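Local coordinates for protein PspGI restriction endonuclease (Pyrococcus sp. GI-H, PDB 3BM3) that probably cleaves double-stranded DNA at a specific sequence as a type II restriction endonuclease, here caught with its substrate DNA bound, at residues E194-T197 and I198-I202. The protein carries 2 engineered substitutions. Sequence-based numbering, arbitrary orientation.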
loop_
_atom_site.group_PDB
_atom_site.type_symbol
_atom_site.label_atom_id
_atom_site.label_comp_id
_atom_site.label_asym_id
_atom_site.label_seq_id
_atom_site.Cartn_x
_atom_site.Cartn_y
_atom_site.Cartn_z
ATOM N N GLU C 194 -12.815 -9.941 -2.193
ATOM C CA GLU C 194 -13.189 -11.156 -2.885
ATOM C C GLU C 194 -12.062 -11.677 -3.776
ATOM O O GLU C 194 -12.127 -12.820 -4.218
ATOM C CB GLU C 194 -14.480 -10.922 -3.696
ATOM C CG GLU C 194 -15.634 -10.316 -2.875
ATOM C CD GLU C 194 -16.481 -11.332 -2.084
ATOM O OE1 GLU C 194 -16.200 -12.566 -2.127
ATOM O OE2 GLU C 194 -17.454 -10.861 -1.438
ATOM N N GLU C 195 -11.022 -10.865 -4.023
ATOM C CA GLU C 195 -9.888 -11.272 -4.838
ATOM C C GLU C 195 -8.646 -11.535 -4.001
ATOM O O GLU C 195 -7.548 -11.595 -4.506
ATOM C CB GLU C 195 -9.604 -10.223 -5.920
ATOM C CG GLU C 195 -10.780 -9.992 -6.854
ATOM C CD GLU C 195 -11.431 -11.272 -7.384
ATOM O OE1 GLU C 195 -10.691 -12.195 -7.838
ATOM O OE2 GLU C 195 -12.688 -11.348 -7.365
ATOM N N PHE C 196 -8.849 -11.744 -2.711
ATOM C CA PHE C 196 -7.749 -12.064 -1.810
ATOM C C PHE C 196 -7.032 -13.317 -2.329
ATOM O O PHE C 196 -7.673 -14.289 -2.644
ATOM C CB PHE C 196 -8.303 -12.285 -0.428
ATOM C CG PHE C 196 -7.246 -12.444 0.621
ATOM C CD1 PHE C 196 -6.482 -11.361 1.021
ATOM C CD2 PHE C 196 -6.972 -13.675 1.162
ATOM C CE1 PHE C 196 -5.507 -11.511 1.989
ATOM C CE2 PHE C 196 -6.006 -13.815 2.112
ATOM C CZ PHE C 196 -5.294 -12.763 2.541
ATOM N N THR C 197 -5.705 -13.282 -2.397
ATOM C CA THR C 197 -4.937 -14.342 -3.049
ATOM C C THR C 197 -4.391 -15.396 -2.090
ATOM O O THR C 197 -4.121 -15.137 -0.925
ATOM C CB THR C 197 -3.730 -13.766 -3.802
ATOM O OG1 THR C 197 -2.730 -13.362 -2.855
ATOM C CG2 THR C 197 -4.168 -12.564 -4.660
ATOM N N ILE C 198 -4.216 -16.593 -2.634
ATOM C CA ILE C 198 -3.620 -17.698 -1.874
ATOM C C ILE C 198 -2.217 -17.363 -1.434
ATOM O O ILE C 198 -1.861 -17.626 -0.297
ATOM C CB ILE C 198 -3.654 -18.999 -2.681
ATOM C CG1 ILE C 198 -3.046 -20.153 -1.903
ATOM C CG2 ILE C 198 -2.892 -18.842 -3.981
ATOM C CD1 ILE C 198 -3.118 -21.509 -2.687
ATOM N N TYR C 199 -1.427 -16.766 -2.306
ATOM C CA TYR C 199 -0.045 -16.456 -1.947
ATOM C C TYR C 199 -0.040 -15.551 -0.733
ATOM O O TYR C 199 0.727 -15.773 0.197
ATOM C CB TYR C 199 0.736 -15.819 -3.078
ATOM C CG TYR C 199 2.123 -15.442 -2.682
ATOM C CD1 TYR C 199 3.090 -16.405 -2.498
ATOM C CD2 TYR C 199 2.489 -14.103 -2.514
ATOM C CE1 TYR C 199 4.377 -16.058 -2.108
ATOM C CE2 TYR C 199 3.757 -13.754 -2.168
ATOM C CZ TYR C 199 4.707 -14.727 -1.947
ATOM O OH TYR C 199 5.977 -14.339 -1.603
ATOM N N SER C 200 -0.904 -14.529 -0.746
ATOM C CA SER C 200 -0.881 -13.565 0.336
ATOM C C SER C 200 -1.193 -14.270 1.650
ATOM O O SER C 200 -0.559 -13.999 2.668
ATOM C CB SER C 200 -1.812 -12.398 0.044
ATOM O OG SER C 200 -3.162 -12.736 0.117
ATOM N N ALA C 201 -2.141 -15.200 1.607
ATOM C CA ALA C 201 -2.556 -15.925 2.823
ATOM C C ALA C 201 -1.375 -16.733 3.348
ATOM O O ALA C 201 -0.986 -16.656 4.519
ATOM C CB ALA C 201 -3.756 -16.816 2.527
ATOM N N ILE C 202 -0.799 -17.526 2.460
ATOM C CA ILE C 202 0.295 -18.425 2.833
ATOM C C ILE C 202 1.522 -17.649 3.310
ATOM O O ILE C 202 2.069 -17.913 4.366
ATOM C CB ILE C 202 0.640 -19.353 1.663
ATOM C CG1 ILE C 202 -0.565 -20.256 1.365
ATOM C CG2 ILE C 202 1.865 -20.172 1.995
ATOM C CD1 ILE C 202 -0.378 -21.105 0.131
HETATM O O HOH W 1 -4.592 -10.895 -1.342
#
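Thr197 is the N-cap of helix 198-206; its side chain reaches Ser200, and its carbonyl both Ser200 and Ala201 in the first turn. Thr197 OG1, held between the backbone N and the carbonyl carbon (chi1 73°), accepts the capping bond from Ser200 N at 3.0 Å. The carbonyl takes two donors from the same face of its plane: Ser200 OG at 2.8 Å from Thr197 O, and Ala201 N at 3.2 Å from that oxygen. A water bridges the cap, accepting from Thr197 N and donating to Ser200 OG. This helix start follows strand 186-191 of the central sheet in a PD-(D/E)XK-family nuclease, and Thr197 packs against a phosphate of the bound DNA. Phe196 turns its ring toward the first turn of the helix, with CG anti to the backbone N (chi1 -172°). Ser200 OG sits over one face near the rim, 3.2 Å from Phe196 CZ, while Phe196 CE2 meets Ala201 CB at 3.8 Å. Val212, Val214 and Leu222 also pack on the Phe196 side chain, joining the cap to the strand and helix that follow. An alanine at Phe196 is likely to open a gap between Ala201 and those residues, leaving the Ser200 hydroxyl without its aromatic cover.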